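Local coordinates for conserved exported protein (Bacteroides fragilis, PDB 3CLW) that is of unknown function but probably hydrolyses O-glycosidic bonds, as an exported glycoside hydrolase of the TIM-barrel clan, at residues F128-P133 with P183-N188; Y134-S139 with I150-D155; I315-E320 with G335-R340. All blocks are in the same frame, centred on the assembly; numbering follows the deposited sequence.

Contact 1 (F128-P133 with P183-N188); sequences FTNSAP and PNNEPN
Asn130 and Asn185 set two carboxamides side by side, pointing the same way with their planes 55° apart, so the groups neither stack nor lie flush. Oxygen OD1 of Asn130 does the touching: it lies obliquely above one side of the Asn185 amide, 3.4 Å from Asn185 CB. Asn185 ND2 is equally near, but the angle is too poor for a hydrogen bond, and the pair meets by van der Waals contact. With CG of Asn185 anti to the backbone N (chi1 -179°), CG lies beside the carbonyl carbon. Arg69 makes a cation-pi contact with the ring of Phe128. Polar bonding across the contact falls to Thr129, whose OG1 donates to Pro183 O over 2.8 Å, from above the carbonyl plane rather than within it. Asn185, Glu186 and Pro187 spell the Asn-Glu-Pro sequence found after the fourth barrel strand in many related glycosidases, where the Glu is the acid/base, so an active-site role is likely here. The two segments continue the neighbouring parallel strands 125-128 and 178-182, with Thr129 covered by Phe160 and Leu164 of helix 157-173 and Pro183 by Leu214 of helix 204-221.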
ATOM      1  N   PHE A 128      -7.684  -3.659   8.472  1.00 30.09           N
ATOM      2  CA  PHE A 128      -7.188  -4.976   8.066  1.00 30.83           C
ATOM      3  C   PHE A 128      -6.806  -5.823   9.274  1.00 31.62           C
ATOM      4  O   PHE A 128      -6.383  -5.283  10.294  1.00 31.76           O
ATOM      5  CB  PHE A 128      -6.041  -4.917   7.013  1.00 30.46           C
ATOM      6  CG  PHE A 128      -4.682  -4.534   7.573  1.00 30.13           C
ATOM      7  CD1 PHE A 128      -4.335  -3.201   7.769  1.00 30.00           C
ATOM      8  CD2 PHE A 128      -3.751  -5.515   7.899  1.00 31.20           C
ATOM      9  CE1 PHE A 128      -3.048  -2.840   8.279  1.00 31.09           C
ATOM     10  CE2 PHE A 128      -2.505  -5.170   8.438  1.00 31.63           C
ATOM     11  CZ  PHE A 128      -2.151  -3.819   8.615  1.00 31.95           C
ATOM     12  N   THR A 129      -6.989  -7.141   9.135  1.00 32.25           N
ATOM     13  CA  THR A 129      -6.613  -8.125  10.128  1.00 32.93           C
ATOM     14  C   THR A 129      -5.624  -9.140   9.550  1.00 32.98           C
ATOM     15  O   THR A 129      -5.687  -9.520   8.347  1.00 33.09           O
ATOM     16  CB  THR A 129      -7.820  -8.924  10.673  1.00 33.36           C
ATOM     17  OG1 THR A 129      -8.710  -9.266   9.585  1.00 36.81           O
ATOM     18  CG2 THR A 129      -8.559  -8.144  11.720  1.00 33.52           C
ATOM     19  N   ASN A 130      -4.722  -9.548  10.451  1.00 32.39           N
ATOM     20  CA  ASN A 130      -3.740 -10.579  10.272  1.00 33.17           C
ATOM     21  C   ASN A 130      -4.167 -11.890  10.926  1.00 32.84           C
ATOM     22  O   ASN A 130      -3.611 -12.951  10.647  1.00 32.52           O
ATOM     23  CB  ASN A 130      -2.427 -10.139  10.891  1.00 33.76           C
ATOM     24  CG  ASN A 130      -1.700  -9.186  10.021  1.00 35.76           C
ATOM     25  OD1 ASN A 130      -1.824  -9.236   8.782  1.00 36.95           O
ATOM     26  ND2 ASN A 130      -0.945  -8.286  10.641  1.00 34.39           N
ATOM     27  N   SER A 131      -5.156 -11.808  11.792  1.00 32.15           N
ATOM     28  CA  SER A 131      -5.733 -13.004  12.380  1.00 32.49           C
ATOM     29  C   SER A 131      -7.082 -12.607  12.928  1.00 32.75           C
ATOM     30  O   SER A 131      -7.331 -11.410  13.206  1.00 32.86           O
ATOM     31  CB  SER A 131      -4.818 -13.568  13.502  1.00 32.65           C
ATOM     32  OG  SER A 131      -5.494 -14.472  14.376  1.00 31.19           O
ATOM     33  N   ALA A 132      -7.951 -13.606  13.066  1.00 33.13           N
ATOM     34  CA  ALA A 132      -9.187 -13.476  13.814  1.00 32.86           C
ATOM     35  C   ALA A 132      -8.790 -13.448  15.273  1.00 32.53           C
ATOM     36  O   ALA A 132      -7.703 -13.897  15.612  1.00 31.66           O
ATOM     37  CB  ALA A 132     -10.134 -14.657  13.497  1.00 33.22           C
ATOM     38  N   PRO A 133      -9.651 -12.895  16.140  1.00 32.95           N
ATOM     39  CA  PRO A 133      -9.336 -12.836  17.575  1.00 33.33           C
ATOM     40  C   PRO A 133      -8.889 -14.196  18.108  1.00 33.45           C
ATOM     41  O   PRO A 133      -9.436 -15.212  17.688  1.00 33.76           O
ATOM     42  CB  PRO A 133     -10.650 -12.354  18.215  1.00 32.85           C
ATOM     43  CG  PRO A 133     -11.286 -11.540  17.137  1.00 33.04           C
ATOM     44  CD  PRO A 133     -10.942 -12.242  15.833  1.00 33.55           C
ATOM     45  N   PRO A 183     -10.210  -8.688   5.377  1.00 34.54           N
ATOM     46  CA  PRO A 183     -10.248  -9.704   6.446  1.00 34.41           C
ATOM     47  C   PRO A 183      -9.044 -10.653   6.465  1.00 34.52           C
ATOM     48  O   PRO A 183      -8.713 -11.219   7.522  1.00 35.26           O
ATOM     49  CB  PRO A 183     -11.557 -10.469   6.156  1.00 34.21           C
ATOM     50  CG  PRO A 183     -11.678 -10.404   4.644  1.00 34.01           C
ATOM     51  CD  PRO A 183     -11.142  -9.015   4.273  1.00 34.41           C
ATOM     52  N   ASN A 184      -8.364 -10.797   5.338  1.00 34.52           N
ATOM     53  CA  ASN A 184      -7.294 -11.804   5.253  1.00 35.29           C
ATOM     54  C   ASN A 184      -6.037 -11.254   4.610  1.00 34.92           C
ATOM     55  O   ASN A 184      -6.114 -10.541   3.592  1.00 35.58           O
ATOM     56  CB  ASN A 184      -7.767 -13.016   4.442  1.00 35.39           C
ATOM     57  CG  ASN A 184      -8.951 -13.738   5.091  1.00 37.47           C
ATOM     58  OD1 ASN A 184     -10.106 -13.274   5.016  1.00 34.47           O
ATOM     59  ND2 ASN A 184      -8.667 -14.891   5.730  1.00 37.76           N
ATOM     60  N   ASN A 185      -4.892 -11.572   5.212  1.00 33.90           N
ATOM     61  CA  ASN A 185      -3.607 -11.147   4.696  1.00 34.00           C
ATOM     62  C   ASN A 185      -2.770 -12.313   4.216  1.00 34.02           C
ATOM     63  O   ASN A 185      -2.642 -13.331   4.907  1.00 34.31           O
ATOM     64  CB  ASN A 185      -2.804 -10.439   5.777  1.00 34.61           C
ATOM     65  CG  ASN A 185      -1.452  -9.951   5.271  1.00 34.88           C
ATOM     66  OD1 ASN A 185      -1.401  -9.189   4.307  1.00 37.64           O
ATOM     67  ND2 ASN A 185      -0.356 -10.359   5.939  1.00 31.33           N
ATOM     68  N   GLU A 186      -2.175 -12.151   3.049  1.00 34.01           N
ATOM     69  CA  GLU A 186      -1.310 -13.182   2.475  1.00 34.89           C
ATOM     70  C   GLU A 186      -1.800 -14.618   2.818  1.00 34.76           C
ATOM     71  O   GLU A 186      -1.095 -15.387   3.454  1.00 33.38           O
ATOM     72  CB  GLU A 186       0.144 -12.912   2.876  1.00 33.55           C
ATOM     73  CG  GLU A 186       0.601 -11.521   2.430  1.00 35.13           C
ATOM     74  CD  GLU A 186       2.093 -11.244   2.609  1.00 36.48           C
ATOM     75  OE1 GLU A 186       2.783 -12.023   3.275  1.00 38.24           O
ATOM     76  OE2 GLU A 186       2.589 -10.242   2.059  1.00 38.19           O
ATOM     77  N   PRO A 187      -3.034 -14.963   2.393  1.00 35.35           N
ATOM     78  CA  PRO A 187      -3.589 -16.280   2.741  1.00 36.60           C
ATOM     79  C   PRO A 187      -2.866 -17.470   2.070  1.00 37.37           C
ATOM     80  O   PRO A 187      -3.014 -18.604   2.512  1.00 38.55           O
ATOM     81  CB  PRO A 187      -5.058 -16.173   2.301  1.00 35.78           C
ATOM     82  CG  PRO A 187      -5.050 -15.214   1.204  1.00 36.22           C
ATOM     83  CD  PRO A 187      -3.977 -14.184   1.567  1.00 35.46           C
ATOM     84  N   ASN A 188      -2.048 -17.196   1.062  1.00 38.59           N
ATOM     85  CA  ASN A 188      -1.112 -18.176   0.484  1.00 38.99           C
ATOM     86  C   ASN A 188      -0.012 -18.629   1.455  1.00 39.82           C
ATOM     87  O   ASN A 188       0.582 -19.695   1.291  1.00 40.78           O
ATOM     88  CB  ASN A 188      -0.433 -17.546  -0.731  1.00 38.78           C
ATOM     89  CG  ASN A 188       0.266 -16.221  -0.385  1.00 39.73           C
ATOM     90  OD1 ASN A 188      -0.369 -15.160  -0.265  1.00 37.57           O
ATOM     91  ND2 ASN A 188       1.585 -16.287  -0.221  1.00 38.98           N
TER

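Contact 2 (Y134-S139 with I150-D155); sequences YFMTRS and INLQND
Asn151 reaches across to Ser139 with both ends of its amide: OD1 accepts from Ser139 N at 3.0 Å, in the carbonyl plane on a lone pair, while ND2 gives a weak bond to Ser139 OG. That hydroxyl is also bonded to Val143 O, and ND2 has a further weak bond to Ser141 O. CG of Asn151, centre of an inverse gamma turn, is anti to the backbone N (chi1 -179°), and ND2 lies 3.3 Å from Thr137 CB. Thr137 OG1 donates to Tyr134 O at 2.6 Å and is bonded to Ser141 N; Tyr134 O also takes Thr137 N. Between the backbones, Gln153 N meets Met136 O at 3.0 Å. A water donates to both Phe135 O and Gln153 OE1, and the latter also accepts from Lys156. Met136 CB packs on Leu152 CD1 at 3.8 Å, with Phe160 and Phe157 covering these side chains. Arg138 grips Ile150 O side-on, through NE at 3.0 Å and NH2 at 3.2 Å, both on the same face of the carbonyl; NH2 also bonds Cys149 O. This double grip would hold the guanidinium's orientation, and Asp146, salt-bridged to NH1, would offset its charge.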
ATOM      1  N   TYR A 134      -7.877 -14.214  18.990  1.00 32.97           N
ATOM      2  CA  TYR A 134      -7.295 -15.491  19.403  1.00 32.83           C
ATOM      3  C   TYR A 134      -8.335 -16.557  19.813  1.00 32.91           C
ATOM      4  O   TYR A 134      -8.185 -17.726  19.489  1.00 33.91           O
ATOM      5  CB  TYR A 134      -6.220 -15.314  20.481  1.00 31.36           C
ATOM      6  CG  TYR A 134      -6.692 -14.729  21.761  1.00 30.53           C
ATOM      7  CD1 TYR A 134      -6.841 -13.330  21.912  1.00 31.65           C
ATOM      8  CD2 TYR A 134      -6.977 -15.536  22.849  1.00 29.58           C
ATOM      9  CE1 TYR A 134      -7.264 -12.776  23.097  1.00 26.73           C
ATOM     10  CE2 TYR A 134      -7.432 -14.974  24.044  1.00 27.26           C
ATOM     11  CZ  TYR A 134      -7.561 -13.610  24.163  1.00 27.46           C
ATOM     12  OH  TYR A 134      -7.983 -13.047  25.373  1.00 31.02           O
ATOM     13  N   PHE A 135      -9.364 -16.134  20.524  1.00 33.45           N
ATOM     14  CA  PHE A 135     -10.366 -17.021  21.081  1.00 34.45           C
ATOM     15  C   PHE A 135     -11.347 -17.613  20.057  1.00 34.18           C
ATOM     16  O   PHE A 135     -12.171 -18.455  20.418  1.00 35.35           O
ATOM     17  CB  PHE A 135     -11.133 -16.312  22.219  1.00 34.23           C
ATOM     18  CG  PHE A 135     -11.576 -14.902  21.882  1.00 36.82           C
ATOM     19  CD1 PHE A 135     -10.780 -13.806  22.228  1.00 34.89           C
ATOM     20  CD2 PHE A 135     -12.793 -14.671  21.215  1.00 35.26           C
ATOM     21  CE1 PHE A 135     -11.177 -12.522  21.932  1.00 33.88           C
ATOM     22  CE2 PHE A 135     -13.191 -13.383  20.913  1.00 33.57           C
ATOM     23  CZ  PHE A 135     -12.376 -12.313  21.267  1.00 34.76           C
ATOM     24  N   MET A 136     -11.268 -17.174  18.800  1.00 32.80           N
ATOM     25  CA  MET A 136     -12.114 -17.664  17.712  1.00 31.26           C
ATOM     26  C   MET A 136     -11.328 -18.662  16.881  1.00 32.83           C
ATOM     27  O   MET A 136     -11.865 -19.247  15.962  1.00 33.02           O
ATOM     28  CB  MET A 136     -12.491 -16.519  16.740  1.00 30.95           C
ATOM     29  CG  MET A 136     -13.536 -15.520  17.247  1.00 31.76           C
ATOM     30  SD  MET A 136     -14.305 -14.525  15.933  1.00 23.22           S
ATOM     31  CE  MET A 136     -15.016 -13.390  17.035  1.00 25.74           C
ATOM     32  N   THR A 137     -10.032 -18.780  17.137  1.00 33.61           N
ATOM     33  CA  THR A 137      -9.165 -19.524  16.217  1.00 34.55           C
ATOM     34  C   THR A 137      -9.159 -21.011  16.565  1.00 35.19           C
ATOM     35  O   THR A 137      -9.667 -21.394  17.620  1.00 35.22           O
ATOM     36  CB  THR A 137      -7.739 -18.986  16.258  1.00 34.65           C
ATOM     37  OG1 THR A 137      -7.212 -19.175  17.573  1.00 34.57           O
ATOM     38  CG2 THR A 137      -7.708 -17.494  15.891  1.00 33.09           C
ATOM     39  N   ARG A 138      -8.653 -21.841  15.646  1.00 36.10           N
ATOM     40  CA  ARG A 138      -8.491 -23.275  15.898  1.00 36.19           C
ATOM     41  C   ARG A 138      -7.349 -23.556  16.906  1.00 36.47           C
ATOM     42  O   ARG A 138      -7.457 -24.468  17.718  1.00 36.33           O
ATOM     43  CB  ARG A 138      -8.326 -24.060  14.579  1.00 36.07           C
ATOM     44  CG  ARG A 138      -9.663 -24.194  13.789  1.00 36.72           C
ATOM     45  CD  ARG A 138      -9.596 -25.045  12.531  1.00 35.69           C
ATOM     46  NE  ARG A 138      -8.642 -24.535  11.534  1.00 37.46           N
ATOM     47  CZ  ARG A 138      -7.418 -25.036  11.328  1.00 36.98           C
ATOM     48  NH1 ARG A 138      -6.988 -26.065  12.036  1.00 35.28           N
ATOM     49  NH2 ARG A 138      -6.619 -24.521  10.397  1.00 35.71           N
ATOM     50  N   SER A 139      -6.293 -22.733  16.880  1.00 35.74           N
ATOM     51  CA  SER A 139      -5.117 -22.962  17.697  1.00 35.23           C
ATOM     52  C   SER A 139      -5.165 -22.275  19.062  1.00 35.27           C
ATOM     53  O   SER A 139      -4.236 -22.408  19.866  1.00 36.17           O
ATOM     54  CB  SER A 139      -3.854 -22.591  16.924  1.00 35.02           C
ATOM     55  OG  SER A 139      -3.834 -21.218  16.598  1.00 34.79           O
ATOM     56  N   ILE A 150      -7.996 -21.948   7.041  1.00 38.34           N
ATOM     57  CA  ILE A 150      -7.964 -20.752   7.871  1.00 36.83           C
ATOM     58  C   ILE A 150      -7.923 -21.142   9.334  1.00 37.30           C
ATOM     59  O   ILE A 150      -8.619 -22.074   9.746  1.00 36.61           O
ATOM     60  CB  ILE A 150      -9.189 -19.860   7.558  1.00 37.02           C
ATOM     61  CG1 ILE A 150      -9.041 -18.456   8.182  1.00 36.43           C
ATOM     62  CG2 ILE A 150     -10.527 -20.607   7.905  1.00 36.46           C
ATOM     63  CD1 ILE A 150     -10.034 -17.415   7.658  1.00 35.46           C
ATOM     64  N   ASN A 151      -7.071 -20.461  10.109  1.00 36.45           N
ATOM     65  CA  ASN A 151      -7.053 -20.652  11.556  1.00 36.98           C
ATOM     66  C   ASN A 151      -8.243 -19.905  12.209  1.00 36.79           C
ATOM     67  O   ASN A 151      -8.062 -18.902  12.922  1.00 37.41           O
ATOM     68  CB  ASN A 151      -5.701 -20.220  12.152  1.00 36.67           C
ATOM     69  CG  ASN A 151      -5.618 -20.430  13.658  1.00 37.95           C
ATOM     70  OD1 ASN A 151      -6.072 -21.458  14.187  1.00 40.71           O
ATOM     71  ND2 ASN A 151      -5.028 -19.454  14.368  1.00 39.91           N
ATOM     72  N   LEU A 152      -9.441 -20.384  11.903  1.00 36.38           N
ATOM     73  CA  LEU A 152     -10.703 -19.823  12.387  1.00 36.67           C
ATOM     74  C   LEU A 152     -11.709 -20.957  12.480  1.00 37.67           C
ATOM     75  O   LEU A 152     -11.795 -21.796  11.603  1.00 38.06           O
ATOM     76  CB  LEU A 152     -11.228 -18.710  11.456  1.00 36.48           C
ATOM     77  CG  LEU A 152     -12.598 -18.104  11.757  1.00 35.14           C
ATOM     78  CD1 LEU A 152     -12.591 -17.276  13.035  1.00 34.35           C
ATOM     79  CD2 LEU A 152     -13.061 -17.256  10.611  1.00 35.88           C
ATOM     80  N   GLN A 153     -12.448 -21.004  13.575  1.00 38.88           N
ATOM     81  CA  GLN A 153     -13.381 -22.084  13.754  1.00 39.76           C
ATOM     82  C   GLN A 153     -14.523 -22.006  12.739  1.00 40.88           C
ATOM     83  O   GLN A 153     -14.887 -20.912  12.264  1.00 41.04           O
ATOM     84  CB  GLN A 153     -13.848 -22.117  15.202  1.00 39.61           C
ATOM     85  CG  GLN A 153     -12.734 -22.550  16.100  1.00 39.27           C
ATOM     86  CD  GLN A 153     -13.132 -22.587  17.545  1.00 42.01           C
ATOM     87  OE1 GLN A 153     -13.896 -21.744  18.015  1.00 41.57           O
ATOM     88  NE2 GLN A 153     -12.627 -23.584  18.266  1.00 41.80           N
ATOM     89  N   ASN A 154     -15.053 -23.176  12.387  1.00 41.90           N
ATOM     90  CA  ASN A 154     -16.001 -23.336  11.275  1.00 42.97           C
ATOM     91  C   ASN A 154     -17.288 -22.563  11.408  1.00 41.94           C
ATOM     92  O   ASN A 154     -17.934 -22.269  10.412  1.00 42.93           O
ATOM     93  CB  ASN A 154     -16.374 -24.823  11.114  1.00 44.59           C
ATOM     94  CG  ASN A 154     -15.668 -25.462   9.978  1.00 50.28           C
ATOM     95  OD1 ASN A 154     -15.303 -24.784   8.999  1.00 56.08           O
ATOM     96  ND2 ASN A 154     -15.465 -26.787  10.067  1.00 55.63           N
ATOM     97  N   ASP A 155     -17.696 -22.296  12.634  1.00 41.12           N
ATOM     98  CA  ASP A 155     -18.913 -21.558  12.870  1.00 40.60           C
ATOM     99  C   ASP A 155     -18.630 -20.115  13.297  1.00 39.77           C
ATOM    100  O   ASP A 155     -19.507 -19.470  13.856  1.00 39.41           O
ATOM    101  CB  ASP A 155     -19.710 -22.257  13.963  1.00 40.51           C
ATOM    102  CG  ASP A 155     -19.001 -22.227  15.307  1.00 42.06           C
ATOM    103  OD1 ASP A 155     -17.748 -22.115  15.328  1.00 42.01           O
ATOM    104  OD2 ASP A 155     -19.696 -22.307  16.338  1.00 43.31           O
TER
HETATM  105  O   HOH W   1     -14.418 -20.012  20.459  1.00 47.09           O

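Contact 3 (I315-E320 with G335-R340); sequences ILEKNE and GLYVAR
Tyr337 and Glu317 meet tip to tip, the phenol OH donating to Glu317 OE2 over 2.4 Å. This is a very short separation, and at the present resolution its exact value is best treated with caution. The carboxylate oxygen lies at the edge of the ring, in its plane, although the carboxylate as a whole is turned 60° from that plane. OE2 has a second phenolic partner in Tyr313 OH, so two hydroxyls converge on one oxygen. The other carboxylate oxygen, OE1, turns back to its own chain and takes a weak, 3.4 Å bond from Leu316 N. Asn319 adds a weak bond from ND2 to the same Tyr337 OH, 3.2 Å away, again tip to tip but with the amide plane 38° from the ring; its OD1 accepts weak hydrogen bonds from Glu321 N and Ile322 N. The phenol oxygen thus acts as donor to Glu317 and, weakly, as acceptor from Asn319.

In the (beta/alpha)8 barrel expected of this family, residues 315-320 belong to the connection that leaves the seventh strand, 307-310, and residues 335-340 to helix 328-347, which that connection enters. A residue of the helix is thus bonded to the loop that runs into it. CG of Tyr337 is anti to the backbone N (chi1 -177°), and the bond from CA to CB points toward the loop. Apolar packing completes the contact on the side of Ile315. Its CD1 methyl crosses to Val338 CG2 at 3.6 Å and to Tyr337 CD1 at 4.0 Å, coming obliquely to the ring. Met392 of helix 391-400 covers Ile315 and Val338, while Trp354 and Trp356 of strand 353-356 lie against Val338.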
ATOM      1  N   ILE A 315      11.015  -3.077   1.101  1.00 41.01           N
ATOM      2  CA  ILE A 315      12.260  -3.718   0.664  1.00 40.89           C
ATOM      3  C   ILE A 315      12.513  -4.936   1.522  1.00 41.65           C
ATOM      4  O   ILE A 315      12.747  -4.837   2.730  1.00 42.36           O
ATOM      5  CB  ILE A 315      13.496  -2.797   0.760  1.00 40.89           C
ATOM      6  CG1 ILE A 315      13.269  -1.471   0.045  1.00 38.86           C
ATOM      7  CG2 ILE A 315      14.739  -3.525   0.222  1.00 42.80           C
ATOM      8  CD1 ILE A 315      13.090  -1.546  -1.456  1.00 37.44           C
ATOM      9  N   LEU A 316      12.460  -6.092   0.881  1.00 43.14           N
ATOM     10  CA  LEU A 316      12.568  -7.375   1.552  1.00 44.61           C
ATOM     11  C   LEU A 316      13.556  -8.227   0.790  1.00 44.90           C
ATOM     12  O   LEU A 316      14.317  -8.972   1.394  1.00 44.74           O
ATOM     13  CB  LEU A 316      11.210  -8.062   1.550  1.00 44.92           C
ATOM     14  CG  LEU A 316      10.797  -8.880   2.752  1.00 47.52           C
ATOM     15  CD1 LEU A 316      10.937  -8.059   4.032  1.00 49.40           C
ATOM     16  CD2 LEU A 316       9.358  -9.336   2.541  1.00 48.79           C
ATOM     17  N   GLU A 317      13.540  -8.101  -0.532  1.00 45.56           N
ATOM     18  CA  GLU A 317      14.425  -8.875  -1.377  1.00 47.22           C
ATOM     19  C   GLU A 317      15.837  -8.311  -1.404  1.00 48.60           C
ATOM     20  O   GLU A 317      16.110  -7.210  -0.918  1.00 48.35           O
ATOM     21  CB  GLU A 317      13.899  -8.961  -2.806  1.00 46.85           C
ATOM     22  CG  GLU A 317      13.919  -7.641  -3.550  1.00 46.49           C
ATOM     23  CD  GLU A 317      12.617  -6.862  -3.414  1.00 47.27           C
ATOM     24  OE1 GLU A 317      11.966  -6.899  -2.338  1.00 45.79           O
ATOM     25  OE2 GLU A 317      12.247  -6.211  -4.410  1.00 49.28           O
ATOM     26  N   LYS A 318      16.719  -9.096  -2.009  1.00 49.90           N
ATOM     27  CA  LYS A 318      18.127  -8.776  -2.120  1.00 50.99           C
ATOM     28  C   LYS A 318      18.524  -8.959  -3.573  1.00 51.01           C
ATOM     29  O   LYS A 318      18.093  -9.903  -4.225  1.00 50.67           O
ATOM     30  CB  LYS A 318      18.956  -9.704  -1.231  1.00 50.98           C
ATOM     31  CG  LYS A 318      18.671  -9.588   0.249  1.00 53.03           C
ATOM     32  CD  LYS A 318      19.772 -10.287   1.025  1.00 57.06           C
ATOM     33  CE  LYS A 318      19.537 -10.264   2.522  1.00 60.49           C
ATOM     34  NZ  LYS A 318      20.396  -9.251   3.207  1.00 63.89           N
ATOM     35  N   ASN A 319      19.316  -8.019  -4.071  1.00 51.87           N
ATOM     36  CA  ASN A 319      19.812  -8.024  -5.438  1.00 52.86           C
ATOM     37  C   ASN A 319      20.869  -6.925  -5.612  1.00 53.75           C
ATOM     38  O   ASN A 319      20.986  -6.026  -4.776  1.00 53.91           O
ATOM     39  CB  ASN A 319      18.671  -7.911  -6.471  1.00 52.39           C
ATOM     40  CG  ASN A 319      17.880  -6.600  -6.366  1.00 51.80           C
ATOM     41  OD1 ASN A 319      18.433  -5.495  -6.470  1.00 50.12           O
ATOM     42  ND2 ASN A 319      16.574  -6.726  -6.184  1.00 50.12           N
ATOM     43  N   GLU A 320      21.629  -7.007  -6.703  1.00 54.87           N
ATOM     44  CA  GLU A 320      22.726  -6.072  -6.982  1.00 55.67           C
ATOM     45  C   GLU A 320      22.326  -4.600  -7.030  1.00 54.85           C
ATOM     46  O   GLU A 320      23.163  -3.733  -6.815  1.00 55.48           O
ATOM     47  CB  GLU A 320      23.425  -6.438  -8.297  1.00 56.33           C
ATOM     48  CG  GLU A 320      22.466  -6.608  -9.475  1.00 61.22           C
ATOM     49  CD  GLU A 320      23.140  -6.438 -10.840  1.00 66.75           C
ATOM     50  OE1 GLU A 320      22.920  -7.324 -11.700  1.00 69.66           O
ATOM     51  OE2 GLU A 320      23.872  -5.434 -11.053  1.00 66.52           O
ATOM     52  N   GLY A 335      15.137   4.468  -3.405  1.00 38.07           N
ATOM     53  CA  GLY A 335      14.087   5.362  -3.856  1.00 39.14           C
ATOM     54  C   GLY A 335      13.655   5.145  -5.312  1.00 40.22           C
ATOM     55  O   GLY A 335      12.464   5.120  -5.618  1.00 39.58           O
ATOM     56  N   LEU A 336      14.625   4.997  -6.217  1.00 40.82           N
ATOM     57  CA  LEU A 336      14.324   4.735  -7.627  1.00 40.82           C
ATOM     58  C   LEU A 336      13.832   3.310  -7.884  1.00 40.19           C
ATOM     59  O   LEU A 336      12.992   3.118  -8.739  1.00 40.64           O
ATOM     60  CB  LEU A 336      15.530   5.024  -8.514  1.00 41.24           C
ATOM     61  CG  LEU A 336      16.049   6.456  -8.615  1.00 43.16           C
ATOM     62  CD1 LEU A 336      17.494   6.409  -9.068  1.00 44.02           C
ATOM     63  CD2 LEU A 336      15.218   7.310  -9.554  1.00 44.86           C
ATOM     64  N   TYR A 337      14.337   2.321  -7.146  1.00 39.95           N
ATOM     65  CA  TYR A 337      13.865   0.935  -7.268  1.00 39.61           C
ATOM     66  C   TYR A 337      12.356   0.836  -6.990  1.00 39.31           C
ATOM     67  O   TYR A 337      11.608   0.149  -7.717  1.00 39.08           O
ATOM     68  CB  TYR A 337      14.644   0.057  -6.305  1.00 40.08           C
ATOM     69  CG  TYR A 337      14.341  -1.433  -6.334  1.00 41.71           C
ATOM     70  CD1 TYR A 337      13.405  -1.988  -5.466  1.00 39.48           C
ATOM     71  CD2 TYR A 337      15.047  -2.303  -7.194  1.00 44.13           C
ATOM     72  CE1 TYR A 337      13.141  -3.332  -5.456  1.00 41.77           C
ATOM     73  CE2 TYR A 337      14.808  -3.682  -7.181  1.00 43.09           C
ATOM     74  CZ  TYR A 337      13.838  -4.188  -6.310  1.00 43.72           C
ATOM     75  OH  TYR A 337      13.573  -5.543  -6.271  1.00 43.94           O
ATOM     76  N   VAL A 338      11.913   1.547  -5.952  1.00 38.29           N
ATOM     77  CA  VAL A 338      10.523   1.500  -5.541  1.00 37.39           C
ATOM     78  C   VAL A 338       9.693   2.366  -6.458  1.00 37.26           C
ATOM     79  O   VAL A 338       8.606   1.979  -6.814  1.00 37.29           O
ATOM     80  CB  VAL A 338      10.322   1.898  -4.059  1.00 37.33           C
ATOM     81  CG1 VAL A 338       8.862   1.844  -3.682  1.00 36.66           C
ATOM     82  CG2 VAL A 338      11.101   0.978  -3.141  1.00 35.78           C
ATOM     83  N   ALA A 339      10.202   3.532  -6.849  1.00 37.30           N
ATOM     84  CA  ALA A 339       9.498   4.355  -7.831  1.00 37.52           C
ATOM     85  C   ALA A 339       9.210   3.571  -9.132  1.00 37.92           C
ATOM     86  O   ALA A 339       8.233   3.815  -9.794  1.00 38.04           O
ATOM     87  CB  ALA A 339      10.253   5.618  -8.122  1.00 36.94           C
ATOM     88  N   ARG A 340      10.087   2.643  -9.485  1.00 38.78           N
ATOM     89  CA  ARG A 340       9.907   1.786 -10.666  1.00 39.23           C
ATOM     90  C   ARG A 340       8.764   0.777 -10.463  1.00 38.43           C
ATOM     91  O   ARG A 340       7.945   0.566 -11.367  1.00 38.18           O
ATOM     92  CB  ARG A 340      11.215   1.039 -10.984  1.00 39.67           C
ATOM     93  CG  ARG A 340      11.053   0.008 -12.119  1.00 40.58           C
ATOM     94  CD  ARG A 340      12.386  -0.467 -12.658  1.00 38.79           C
ATOM     95  NE  ARG A 340      13.054  -1.333 -11.700  1.00 38.67           N
ATOM     96  CZ  ARG A 340      14.157  -2.008 -11.986  1.00 42.46           C
ATOM     97  NH1 ARG A 340      14.711  -1.896 -13.200  1.00 44.68           N
ATOM     98  NH2 ARG A 340      14.706  -2.798 -11.076  1.00 43.48           N
TER

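Overall arrangement
Contacts 1 and 2 form one patch, their centres 12 Å apart, with contact 2 nested in the chain loop that contact 1 closes. Residues 128-133 run directly into 134-139, and the two contacts also pack together: Asn184 ND2 lies 3.5 Å from Ile150 CD1, and Ala132 CB 3.6 Å from Leu152 CD1. Contact 3 follows later in the chain, its centre about 26 Å from that of contact 1, though their nearest atoms come within about 7 Å. All three use loops leaving barrel strands, where related glycosidases keep their active site, and the Asn-Glu-Pro sequence in 183-188 is consistent with a place there. Contact 2 lies farther out, its centre about 27 Å from the chain's.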